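Local coordinates for protein pseudoazurin (Methylobacterium extorquens, PDB 1PMY) that binds one copper ion and probably carries electrons in the periplasm, as blue copper proteins of the plastocyanin/azurin family do, at residues 39-44 with 55-60. Numbering follows the deposited sequence.
Sequences GHNVET and YVKTTV. With CU (copper (II) ion), chain B.
Asn41 and Thr58 join two antiparallel segments of a cupredoxin fold, next to the type 1 copper site. The Asn41 amide gives a nearly straight hydrogen bond from ND2 to Thr58 O, 2.9 Å. That oxygen lies close to the amide plane, and its donor is tilted 31° from the carbonyl plane. Asn41 OD1 accepts from Ala79 N, so both ends of the amide are held. Thr58 OG1 sits between its own backbone N and carbonyl carbon (chi1 68°), where it accepts from Val42 N at 3.0 Å in a more bent bond. Thr58 N bonds to Val42 O.

At the other end, Thr44 CB lies over one face of the Tyr55 ring, offset toward the rim, a CH-pi contact 3.9 Å from the centroid. Glu43 extends its chain to the ring edge. Its OE2 accepts from Tyr55 OH in a very short 2.5 Å bond, with carboxylate and ring planes 80° apart. An alanine at Glu43 would probably leave the Tyr55 hydroxyl without this acceptor and the ring freer to turn. Thr44 N bonds to Val56 O, and Thr44 OG1 accepts from Val56 N at 2.8 Å.

Beyond Asn41, Val60 CG1 packs on Gly39 CA at 3.5 Å. The His40 side chain leaves the backbone away from 55-60. With Cys78, His81 and Met86 it forms the copper site, its ND1 2.1 Å from the metal.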
loop_
_atom_site.group_PDB
_atom_site.type_symbol
_atom_site.label_atom_id
_atom_site.label_comp_id
_atom_site.label_asym_id
_atom_site.label_seq_id
_atom_site.Cartn_x
_atom_site.Cartn_y
_atom_site.Cartn_z
ATOM N N GLY A 39 -2.671 16.160 3.319
ATOM C CA GLY A 39 -1.351 16.137 2.652
ATOM C C GLY A 39 -0.862 14.721 2.283
ATOM O O GLY A 39 0.341 14.632 2.033
ATOM N N HIS A 40 -1.700 13.751 2.302
ATOM C CA HIS A 40 -1.313 12.369 1.913
ATOM C C HIS A 40 -2.053 11.929 0.671
ATOM O O HIS A 40 -3.160 12.443 0.422
ATOM C CB HIS A 40 -1.442 11.420 3.085
ATOM C CG HIS A 40 -0.704 11.784 4.308
ATOM N ND1 HIS A 40 0.636 11.774 4.596
ATOM C CD2 HIS A 40 -1.290 12.265 5.479
ATOM C CE1 HIS A 40 0.875 12.173 5.808
ATOM N NE2 HIS A 40 -0.276 12.446 6.365
ATOM N N ASN A 41 -1.448 10.988 -0.070
ATOM C CA ASN A 41 -2.193 10.363 -1.211
ATOM C C ASN A 41 -1.790 8.865 -1.191
ATOM O O ASN A 41 -0.979 8.432 -0.367
ATOM C CB ASN A 41 -2.119 10.999 -2.542
ATOM C CG ASN A 41 -0.794 10.756 -3.291
ATOM O OD1 ASN A 41 0.152 10.330 -2.574
ATOM N ND2 ASN A 41 -0.960 10.805 -4.600
ATOM N N VAL A 42 -2.235 8.226 -2.262
ATOM C CA VAL A 42 -1.922 6.819 -2.524
ATOM C C VAL A 42 -1.563 6.691 -4.034
ATOM O O VAL A 42 -2.242 7.229 -4.948
ATOM C CB VAL A 42 -3.206 5.947 -2.226
ATOM C CG1 VAL A 42 -2.744 4.467 -2.338
ATOM C CG2 VAL A 42 -3.597 6.124 -0.728
ATOM N N GLU A 43 -0.454 6.006 -4.230
ATOM C CA GLU A 43 -0.013 5.812 -5.653
ATOM C C GLU A 43 0.662 4.478 -5.749
ATOM O O GLU A 43 1.432 4.033 -4.833
ATOM C CB GLU A 43 0.908 6.933 -6.149
ATOM C CG GLU A 43 1.431 6.779 -7.576
ATOM C CD GLU A 43 2.191 7.934 -8.160
ATOM O OE1 GLU A 43 2.266 8.929 -7.451
ATOM O OE2 GLU A 43 2.647 7.891 -9.305
ATOM N N THR A 44 0.389 3.840 -6.867
ATOM C CA THR A 44 1.054 2.511 -7.114
ATOM C C THR A 44 2.611 2.719 -7.078
ATOM O O THR A 44 3.086 3.779 -7.574
ATOM C CB THR A 44 0.697 2.129 -8.615
ATOM O OG1 THR A 44 -0.749 1.963 -8.652
ATOM C CG2 THR A 44 1.444 0.898 -9.175
ATOM N N TYR A 55 -3.298 1.433 -12.764
ATOM C CA TYR A 55 -2.339 2.268 -11.969
ATOM C C TYR A 55 -3.244 3.223 -11.159
ATOM O O TYR A 55 -4.224 3.742 -11.719
ATOM C CB TYR A 55 -1.504 3.085 -13.016
ATOM C CG TYR A 55 -0.329 3.799 -12.361
ATOM C CD1 TYR A 55 0.867 3.126 -12.132
ATOM C CD2 TYR A 55 -0.474 5.109 -11.884
ATOM C CE1 TYR A 55 1.936 3.800 -11.524
ATOM C CE2 TYR A 55 0.593 5.785 -11.272
ATOM C CZ TYR A 55 1.776 5.097 -11.046
ATOM O OH TYR A 55 2.865 5.681 -10.438
ATOM N N VAL A 56 -2.880 3.355 -9.893
ATOM C CA VAL A 56 -3.634 4.227 -8.971
ATOM C C VAL A 56 -2.783 5.458 -8.640
ATOM O O VAL A 56 -1.569 5.292 -8.375
ATOM C CB VAL A 56 -3.903 3.409 -7.662
ATOM C CG1 VAL A 56 -4.543 4.251 -6.555
ATOM C CG2 VAL A 56 -4.668 2.146 -7.979
ATOM N N LYS A 57 -3.430 6.607 -8.696
ATOM C CA LYS A 57 -2.789 7.855 -8.342
ATOM C C LYS A 57 -3.952 8.800 -7.918
ATOM O O LYS A 57 -4.622 9.397 -8.704
ATOM C CB LYS A 57 -1.991 8.568 -9.433
ATOM C CG LYS A 57 -1.151 9.616 -8.725
ATOM C CD LYS A 57 -0.843 10.892 -9.269
ATOM C CE LYS A 57 -0.416 11.206 -10.641
ATOM N NZ LYS A 57 -1.197 12.428 -11.143
ATOM N N THR A 58 -4.055 8.928 -6.594
ATOM C CA THR A 58 -5.107 9.708 -5.977
ATOM C C THR A 58 -4.670 11.149 -5.741
ATOM O O THR A 58 -3.505 11.439 -5.785
ATOM C CB THR A 58 -5.742 9.006 -4.692
ATOM O OG1 THR A 58 -4.770 8.965 -3.590
ATOM C CG2 THR A 58 -6.123 7.539 -5.090
ATOM N N THR A 59 -5.687 11.961 -5.492
ATOM C CA THR A 59 -5.485 13.401 -5.180
ATOM C C THR A 59 -5.251 13.568 -3.696
ATOM O O THR A 59 -5.794 12.988 -2.733
ATOM C CB THR A 59 -6.793 14.201 -5.585
ATOM O OG1 THR A 59 -6.949 13.955 -7.000
ATOM C CG2 THR A 59 -6.595 15.689 -5.222
ATOM N N VAL A 60 -4.149 14.344 -3.512
ATOM C CA VAL A 60 -3.687 14.650 -2.171
ATOM C C VAL A 60 -4.794 15.276 -1.272
ATOM O O VAL A 60 -5.509 16.180 -1.736
ATOM C CB VAL A 60 -2.373 15.394 -2.224
ATOM C CG1 VAL A 60 -2.016 15.907 -0.808
ATOM C CG2 VAL A 60 -1.201 14.627 -2.778
HETATM CU CU CU B . 1.866 11.051 3.098
#